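Local atomic coordinates of Hcp1 family type VI secretion system effector (Salmonella typhimurium, PDB entry 5XHH), a protein that probably serves as the ring-forming building block of the type VI secretion tube and may carry effectors toward target cells. Residues 28-33 / 54-59; 102-107 / 125-130. All coordinates share one frame; numbering follows the deposited sequence.

Interaction 1: 28-33 / 54-59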
ATOM      1  N   LEU A  28      -9.190  -4.099   2.187  1.00 22.87           N
ATOM      2  CA  LEU A  28     -10.436  -3.540   2.698  1.00 24.58           C
ATOM      3  C   LEU A  28     -10.424  -2.010   2.688  1.00 24.23           C
ATOM      4  O   LEU A  28     -11.426  -1.393   2.327  1.00 26.52           O
ATOM      5  CB  LEU A  28     -10.703  -4.073   4.106  1.00 24.31           C
ATOM      6  CG  LEU A  28     -10.822  -5.612   4.174  1.00 24.46           C
ATOM      7  CD1 LEU A  28     -10.636  -6.107   5.579  1.00 21.24           C
ATOM      8  CD2 LEU A  28     -12.174  -6.085   3.587  1.00 24.57           C
ATOM      9  N   SER A  29      -9.301  -1.389   3.050  1.00 23.86           N
ATOM     10  CA  SER A  29      -9.173   0.064   3.068  1.00 22.76           C
ATOM     11  C   SER A  29      -7.696   0.418   3.177  1.00 22.75           C
ATOM     12  O   SER A  29      -6.866  -0.423   3.523  1.00 22.78           O
ATOM     13  CB  SER A  29      -9.964   0.685   4.224  1.00 24.36           C
ATOM     14  OG  SER A  29      -9.374   0.382   5.464  1.00 21.75           O
ATOM     15  N   TRP A  30      -7.381   1.687   2.919  1.00 23.96           N
ATOM     16  CA  TRP A  30      -5.990   2.125   2.830  1.00 23.18           C
ATOM     17  C   TRP A  30      -5.953   3.636   2.966  1.00 21.59           C
ATOM     18  O   TRP A  30      -6.931   4.315   2.668  1.00 24.55           O
ATOM     19  CB  TRP A  30      -5.344   1.692   1.506  1.00 16.64           C
ATOM     20  CG  TRP A  30      -6.044   2.277   0.322  1.00 20.16           C
ATOM     21  CD1 TRP A  30      -7.036   1.701  -0.416  1.00 19.01           C
ATOM     22  CD2 TRP A  30      -5.819   3.574  -0.249  1.00 20.65           C
ATOM     23  NE1 TRP A  30      -7.444   2.552  -1.405  1.00 20.53           N
ATOM     24  CE2 TRP A  30      -6.721   3.718  -1.321  1.00 22.17           C
ATOM     25  CE3 TRP A  30      -4.948   4.631   0.052  1.00 21.37           C
ATOM     26  CZ2 TRP A  30      -6.768   4.878  -2.116  1.00 23.51           C
ATOM     27  CZ3 TRP A  30      -5.003   5.798  -0.737  1.00 21.91           C
ATOM     28  CH2 TRP A  30      -5.900   5.901  -1.806  1.00 22.12           C
ATOM     29  N   ARG A  31      -4.806   4.156   3.394  1.00 23.96           N
ATOM     30  CA  ARG A  31      -4.603   5.598   3.446  1.00 25.09           C
ATOM     31  C   ARG A  31      -3.112   5.903   3.555  1.00 24.06           C
ATOM     32  O   ARG A  31      -2.320   5.087   4.033  1.00 24.64           O
ATOM     33  CB  ARG A  31      -5.374   6.246   4.609  1.00 24.19           C
ATOM     34  CG  ARG A  31      -4.814   5.996   6.004  1.00 24.24           C
ATOM     35  CD  ARG A  31      -5.223   4.621   6.522  1.00 30.79           C
ATOM     36  NE  ARG A  31      -6.661   4.378   6.417  1.00 29.25           N
ATOM     37  CZ  ARG A  31      -7.220   3.172   6.474  1.00 27.10           C
ATOM     38  NH1 ARG A  31      -8.533   3.039   6.363  1.00 28.75           N
ATOM     39  NH2 ARG A  31      -6.464   2.095   6.630  1.00 29.07           N
ATOM     40  N   TRP A  32      -2.755   7.103   3.105  1.00 24.18           N
ATOM     41  CA  TRP A  32      -1.420   7.674   3.245  1.00 25.15           C
ATOM     42  C   TRP A  32      -1.552   9.161   2.958  1.00 25.66           C
ATOM     43  O   TRP A  32      -2.574   9.609   2.438  1.00 26.02           O
ATOM     44  CB  TRP A  32      -0.399   7.005   2.310  1.00 22.02           C
ATOM     45  CG  TRP A  32      -0.675   7.152   0.811  1.00 24.44           C
ATOM     46  CD1 TRP A  32      -1.521   6.400   0.058  1.00 20.97           C
ATOM     47  CD2 TRP A  32      -0.066   8.095  -0.097  1.00 24.90           C
ATOM     48  NE1 TRP A  32      -1.490   6.816  -1.259  1.00 23.28           N
ATOM     49  CE2 TRP A  32      -0.607   7.854  -1.379  1.00 23.56           C
ATOM     50  CE3 TRP A  32       0.867   9.120   0.056  1.00 22.95           C
ATOM     51  CZ2 TRP A  32      -0.236   8.599  -2.501  1.00 24.34           C
ATOM     52  CZ3 TRP A  32       1.247   9.855  -1.062  1.00 23.02           C
ATOM     53  CH2 TRP A  32       0.691   9.594  -2.321  1.00 23.48           C
ATOM     54  N   ASN A  33      -0.529   9.935   3.329  1.00 25.69           N
ATOM     55  CA  ASN A  33      -0.558  11.345   2.967  1.00 25.29           C
ATOM     56  C   ASN A  33       0.851  11.895   2.796  1.00 26.72           C
ATOM     57  O   ASN A  33       1.833  11.349   3.302  1.00 27.73           O
ATOM     58  CB  ASN A  33      -1.363  12.206   3.971  1.00 22.97           C
ATOM     59  CG  ASN A  33      -0.673  12.400   5.311  1.00 29.43           C
ATOM     60  OD1 ASN A  33       0.295  13.161   5.431  1.00 30.19           O
ATOM     61  ND2 ASN A  33      -1.211  11.756   6.343  1.00 28.85           N
ATOM     62  N   THR A  54       3.822   9.799   4.926  1.00 31.06           N
ATOM     63  CA  THR A  54       3.552   8.767   5.917  1.00 25.36           C
ATOM     64  C   THR A  54       3.824   7.381   5.337  1.00 25.60           C
ATOM     65  O   THR A  54       4.150   7.216   4.160  1.00 26.79           O
ATOM     66  CB  THR A  54       2.096   8.796   6.374  1.00 26.80           C
ATOM     67  OG1 THR A  54       1.254   8.423   5.273  1.00 28.81           O
ATOM     68  CG2 THR A  54       1.704  10.162   6.884  1.00 29.84           C
ATOM     69  N   ASN A  55       3.658   6.362   6.172  1.00 26.90           N
ATOM     70  CA  ASN A  55       3.557   5.005   5.651  1.00 25.88           C
ATOM     71  C   ASN A  55       2.238   4.809   4.898  1.00 24.24           C
ATOM     72  O   ASN A  55       1.269   5.548   5.068  1.00 21.78           O
ATOM     73  CB  ASN A  55       3.661   3.988   6.789  1.00 24.31           C
ATOM     74  CG  ASN A  55       5.017   4.023   7.471  1.00 26.52           C
ATOM     75  OD1 ASN A  55       5.988   4.470   6.879  1.00 26.59           O
ATOM     76  ND2 ASN A  55       5.083   3.564   8.724  1.00 27.55           N
ATOM     77  N   LEU A  56       2.218   3.808   4.037  1.00 23.35           N
ATOM     78  CA  LEU A  56       0.958   3.263   3.565  1.00 22.30           C
ATOM     79  C   LEU A  56       0.333   2.426   4.678  1.00 24.42           C
ATOM     80  O   LEU A  56       0.932   1.443   5.127  1.00 22.50           O
ATOM     81  CB  LEU A  56       1.186   2.409   2.321  1.00 22.99           C
ATOM     82  CG  LEU A  56      -0.071   1.664   1.857  1.00 23.59           C
ATOM     83  CD1 LEU A  56      -1.180   2.642   1.382  1.00 22.03           C
ATOM     84  CD2 LEU A  56       0.282   0.684   0.771  1.00 23.73           C
ATOM     85  N   ASP A  57      -0.855   2.822   5.138  1.00 23.51           N
ATOM     86  CA  ASP A  57      -1.633   2.032   6.089  1.00 22.84           C
ATOM     87  C   ASP A  57      -2.734   1.315   5.312  1.00 24.64           C
ATOM     88  O   ASP A  57      -3.498   1.957   4.591  1.00 23.05           O
ATOM     89  CB  ASP A  57      -2.209   2.941   7.186  1.00 24.22           C
ATOM     90  CG  ASP A  57      -3.088   2.191   8.215  1.00 28.62           C
ATOM     91  OD1 ASP A  57      -4.007   1.440   7.833  1.00 32.87           O
ATOM     92  OD2 ASP A  57      -2.874   2.380   9.427  1.00 31.78           O
ATOM     93  N   PHE A  58      -2.818  -0.010   5.439  1.00 23.52           N
ATOM     94  CA  PHE A  58      -3.918  -0.720   4.797  1.00 23.01           C
ATOM     95  C   PHE A  58      -4.454  -1.809   5.716  1.00 23.40           C
ATOM     96  O   PHE A  58      -3.788  -2.238   6.658  1.00 23.38           O
ATOM     97  CB  PHE A  58      -3.524  -1.289   3.418  1.00 21.09           C
ATOM     98  CG  PHE A  58      -2.638  -2.509   3.455  1.00 21.29           C
ATOM     99  CD1 PHE A  58      -3.189  -3.781   3.472  1.00 23.97           C
ATOM    100  CD2 PHE A  58      -1.269  -2.387   3.401  1.00 23.35           C
ATOM    101  CE1 PHE A  58      -2.380  -4.912   3.495  1.00 24.66           C
ATOM    102  CE2 PHE A  58      -0.449  -3.515   3.407  1.00 24.05           C
ATOM    103  CZ  PHE A  58      -1.010  -4.775   3.448  1.00 24.50           C
ATOM    104  N   ASP A  59      -5.679  -2.238   5.426  1.00 21.01           N
ATOM    105  CA  ASP A  59      -6.380  -3.278   6.180  1.00 25.98           C
ATOM    106  C   ASP A  59      -6.696  -4.431   5.232  1.00 26.81           C
ATOM    107  O   ASP A  59      -7.069  -4.205   4.070  1.00 22.51           O
ATOM    108  CB  ASP A  59      -7.687  -2.716   6.793  1.00 26.15           C
ATOM    109  CG  ASP A  59      -8.320  -3.640   7.844  1.00 30.95           C
ATOM    110  OD1 ASP A  59      -7.675  -4.598   8.346  1.00 31.19           O
ATOM    111  OD2 ASP A  59      -9.498  -3.395   8.173  1.00 34.29           O
TER
HETATM  112  O   HOH W   1     -10.999  -1.280   7.235  1.00 35.82           O

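Interaction 2: 102-107 / 125-130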
ATOM      1  N   THR A 102       7.882   2.110  -4.395  1.00 27.46           N
ATOM      2  CA  THR A 102       9.122   1.348  -4.457  1.00 28.03           C
ATOM      3  C   THR A 102       9.889   1.462  -3.151  1.00 25.77           C
ATOM      4  O   THR A 102       9.723   2.420  -2.395  1.00 27.26           O
ATOM      5  CB  THR A 102      10.051   1.805  -5.595  1.00 26.17           C
ATOM      6  OG1 THR A 102      10.588   3.090  -5.278  1.00 28.35           O
ATOM      7  CG2 THR A 102       9.327   1.842  -6.922  1.00 26.42           C
ATOM      8  N   ASP A 103      10.761   0.475  -2.924  1.00 24.57           N
ATOM      9  CA  ASP A 103      11.696   0.471  -1.800  1.00 26.56           C
ATOM     10  C   ASP A 103      10.934   0.564  -0.475  1.00 28.81           C
ATOM     11  O   ASP A 103      10.965   1.562   0.244  1.00 31.90           O
ATOM     12  CB  ASP A 103      12.716   1.606  -1.950  1.00 31.54           C
ATOM     13  CG  ASP A 103      13.681   1.693  -0.789  1.00 35.02           C
ATOM     14  OD1 ASP A 103      14.206   0.643  -0.367  1.00 40.43           O
ATOM     15  OD2 ASP A 103      13.900   2.819  -0.293  1.00 42.12           O
ATOM     16  N   LEU A 104      10.238  -0.520  -0.177  1.00 25.67           N
ATOM     17  CA  LEU A 104       9.348  -0.575   0.966  1.00 26.07           C
ATOM     18  C   LEU A 104       9.919  -1.472   2.056  1.00 30.80           C
ATOM     19  O   LEU A 104      10.680  -2.407   1.784  1.00 29.53           O
ATOM     20  CB  LEU A 104       7.958  -1.085   0.560  1.00 25.66           C
ATOM     21  CG  LEU A 104       7.220  -0.287  -0.520  1.00 28.34           C
ATOM     22  CD1 LEU A 104       7.491  -0.838  -1.950  1.00 22.28           C
ATOM     23  CD2 LEU A 104       5.712  -0.205  -0.220  1.00 24.36           C
ATOM     24  N   ILE A 105       9.533  -1.161   3.293  1.00 28.91           N
ATOM     25  CA  ILE A 105       9.751  -2.005   4.460  1.00 28.90           C
ATOM     26  C   ILE A 105       8.407  -2.190   5.156  1.00 29.90           C
ATOM     27  O   ILE A 105       7.593  -1.259   5.203  1.00 24.56           O
ATOM     28  CB  ILE A 105      10.784  -1.377   5.424  1.00 33.39           C
ATOM     29  CG1 ILE A 105      12.172  -1.329   4.776  1.00 35.96           C
ATOM     30  CG2 ILE A 105      10.882  -2.165   6.713  1.00 32.13           C
ATOM     31  CD1 ILE A 105      13.187  -0.589   5.624  1.00 36.66           C
ATOM     32  N   VAL A 106       8.168  -3.386   5.689  1.00 26.68           N
ATOM     33  CA  VAL A 106       6.972  -3.628   6.496  1.00 24.17           C
ATOM     34  C   VAL A 106       7.237  -3.082   7.893  1.00 26.13           C
ATOM     35  O   VAL A 106       8.052  -3.633   8.635  1.00 28.71           O
ATOM     36  CB  VAL A 106       6.605  -5.112   6.544  1.00 24.59           C
ATOM     37  CG1 VAL A 106       5.274  -5.293   7.277  1.00 22.41           C
ATOM     38  CG2 VAL A 106       6.510  -5.681   5.127  1.00 26.52           C
ATOM     39  N   ALA A 107       6.544  -2.002   8.262  1.00 21.43           N
ATOM     40  CA  ALA A 107       6.854  -1.355   9.530  1.00 23.69           C
ATOM     41  C   ALA A 107       5.951  -1.817  10.663  1.00 25.62           C
ATOM     42  O   ALA A 107       6.388  -1.818  11.821  1.00 25.33           O
ATOM     43  CB  ALA A 107       6.754   0.170   9.401  1.00 24.87           C
ATOM     44  N   VAL A 125      -1.769  -3.103   8.486  1.00 22.20           N
ATOM     45  CA  VAL A 125      -0.386  -3.207   8.047  1.00 21.92           C
ATOM     46  C   VAL A 125       0.096  -1.819   7.658  1.00 24.95           C
ATOM     47  O   VAL A 125      -0.623  -1.059   7.001  1.00 25.02           O
ATOM     48  CB  VAL A 125      -0.240  -4.172   6.849  1.00 23.40           C
ATOM     49  CG1 VAL A 125       1.226  -4.288   6.427  1.00 21.03           C
ATOM     50  CG2 VAL A 125      -0.832  -5.535   7.176  1.00 23.58           C
ATOM     51  N   GLU A 126       1.310  -1.489   8.057  1.00 20.94           N
ATOM     52  CA  GLU A 126       1.966  -0.284   7.595  1.00 23.22           C
ATOM     53  C   GLU A 126       3.226  -0.671   6.846  1.00 24.87           C
ATOM     54  O   GLU A 126       4.026  -1.481   7.345  1.00 25.58           O
ATOM     55  CB  GLU A 126       2.298   0.645   8.745  1.00 24.03           C
ATOM     56  CG  GLU A 126       1.081   1.245   9.414  1.00 21.85           C
ATOM     57  CD  GLU A 126       1.487   2.210  10.504  1.00 28.19           C
ATOM     58  OE1 GLU A 126       2.602   2.764  10.395  1.00 30.48           O
ATOM     59  OE2 GLU A 126       0.704   2.410  11.459  1.00 30.59           O
ATOM     60  N   LEU A 127       3.377  -0.084   5.653  1.00 24.96           N
ATOM     61  CA  LEU A 127       4.544  -0.233   4.795  1.00 23.88           C
ATOM     62  C   LEU A 127       5.149   1.142   4.581  1.00 28.52           C
ATOM     63  O   LEU A 127       4.467   2.059   4.109  1.00 25.56           O
ATOM     64  CB  LEU A 127       4.181  -0.842   3.442  1.00 23.12           C
ATOM     65  CG  LEU A 127       3.319  -2.092   3.331  1.00 21.20           C
ATOM     66  CD1 LEU A 127       3.008  -2.357   1.873  1.00 22.06           C
ATOM     67  CD2 LEU A 127       3.991  -3.292   3.974  1.00 21.53           C
ATOM     68  N   SER A 128       6.416   1.297   4.928  1.00 26.54           N
ATOM     69  CA  SER A 128       7.084   2.527   4.559  1.00 27.25           C
ATOM     70  C   SER A 128       7.538   2.414   3.115  1.00 26.39           C
ATOM     71  O   SER A 128       7.815   1.323   2.623  1.00 26.91           O
ATOM     72  CB  SER A 128       8.271   2.797   5.478  1.00 29.50           C
ATOM     73  OG  SER A 128       9.246   1.804   5.270  1.00 33.60           O
ATOM     74  N   PHE A 129       7.567   3.547   2.417  1.00 26.52           N
ATOM     75  CA  PHE A 129       8.031   3.573   1.040  1.00 28.00           C
ATOM     76  C   PHE A 129       8.823   4.851   0.817  1.00 26.85           C
ATOM     77  O   PHE A 129       8.538   5.889   1.421  1.00 28.76           O
ATOM     78  CB  PHE A 129       6.861   3.482   0.032  1.00 22.97           C
ATOM     79  CG  PHE A 129       5.847   4.583   0.175  1.00 23.97           C
ATOM     80  CD1 PHE A 129       4.766   4.438   1.027  1.00 26.69           C
ATOM     81  CD2 PHE A 129       5.979   5.763  -0.531  1.00 24.43           C
ATOM     82  CE1 PHE A 129       3.827   5.456   1.170  1.00 25.23           C
ATOM     83  CE2 PHE A 129       5.051   6.784  -0.395  1.00 28.09           C
ATOM     84  CZ  PHE A 129       3.965   6.625   0.463  1.00 25.44           C
ATOM     85  N   SER A 130       9.822   4.778  -0.050  1.00 28.16           N
ATOM     86  CA  SER A 130      10.564   5.991  -0.343  1.00 30.72           C
ATOM     87  C   SER A 130      10.105   6.695  -1.611  1.00 26.86           C
ATOM     88  O   SER A 130      10.375   7.887  -1.750  1.00 27.68           O
ATOM     89  CB  SER A 130      12.068   5.700  -0.406  1.00 36.28           C
ATOM     90  OG  SER A 130      12.314   4.516  -1.106  1.00 39.94           O
TER
HETATM   91  O   HOH W   2      11.171   2.423   3.172  1.00 32.01           O

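Interaction 1: 28-33 / 54-59
A salt bridge joins R31 to D57 across two antiparallel strands of the Hcp beta barrel, with NH2 of R31 2.8 Å from OD1 of D57. The two side chains lie alongside each other and point the same way, yet their flat ends are turned almost perpendicular, 83° apart. OD1 sits near the guanidinium plane, while NH2 comes in above the plane of the carboxylate. Bends at chi2 (-80°) and chi3 (-51°) fold the arginine back over its own strand, so that NH1 also donates to OG of S29, 2.9 Å away. A water continues the chain from OG of S29 to OD2 of D59, which R122 also holds in a salt bridge.

Beneath this polar face the backbones of R31 and D57 exchange two bonds, N of D57 meeting O of R31 at 2.9 Å and nearly along the C=O axis. The other face is apolar: CB of W30 meets CB of F58, and CD1 of L56 lies obliquely against the indoles of W30 and W32, which both also meet the ring of Y99 from the other sheet. At the N33 end one backbone bond persists, N of T54 to O of N33, while its counterpart goes to a side chain: N of N33 donates to OG1 of T54 at 3.0 Å, and the methyl CG2 of T54 packs 3.4 Å from ND2 of N33.

Interaction 2: 102-107 / 125-130
V106 and L127 illustrate how a non-hydrogen-bonded antiparallel pair builds one face of a sheet: their side chains run side by side in the same direction, and CG2 of V106 touches CD2 of L127 at 3.7 Å. Next along this face, L104 slants across F129 with its branch point, CG, 3.8 Å from the CB of the phenylalanine. The ring itself leads away from L104 because chi1 of 58° sets CG of F129 between its backbone N and carbonyl carbon; it meets F101 instead. CD2 of L104 then fills in beside CB and CD1 of L127, making a continuous apolar strip. Helix 66-75 packs on V106 through Y72 and C73, and I79 of the other sheet lies against both L104 and V106.

The opposite face belongs to I105 and S128, a hydrogen-bonded pair. N of S128 donates to O of I105 at 2.8 Å, nearly along the C=O axis, whereas N of I105 approaches O of S128 from above the carbonyl plane. OG of S128 stands 3.5 Å from CB of I105, and a water connects this hydroxyl with O of D103.

At the corner where the chain changes sheets, OG of S130 donates to the anti lone pair of D103 OD2 in a very short bond of 2.5 Å. CG of D103 is anti to its backbone N (chi1 178°), which sets the carboxylate over S130, and K156 makes a salt bridge to the same oxygen. This positive partner, together with the hydroxyl, would be expected to favour the ionised aspartate. D103 and L104 together face I79 in a G1 beta bulge, where the chain leaves one sheet of the Hcp barrel and enters the hairpin 104-113/121-129 of the other.

How the interactions relate
From the N terminus, the chain first runs through 28-33 and returns, after a 20-residue connection, in 54-59, closing interaction 1 before interaction 2 opens. Helix 66-75 and strands 79-88 and 97-102 follow; then 102-107 turns the corner into the hairpin that 125-130 completes. The two contacts are thus in series, neither nested nor crossed. In space they become neighbours, their centres about 11 Å apart, because strand 121-129 slots in beside strand 51-61: N of L56 lies 2.8 Å from O of L127, a probable hydrogen bond. The result is one four-stranded antiparallel sheet, ordered 29-36, 51-61, 121-129, 104-113, with interactions 1 and 2 forming its two outer seams.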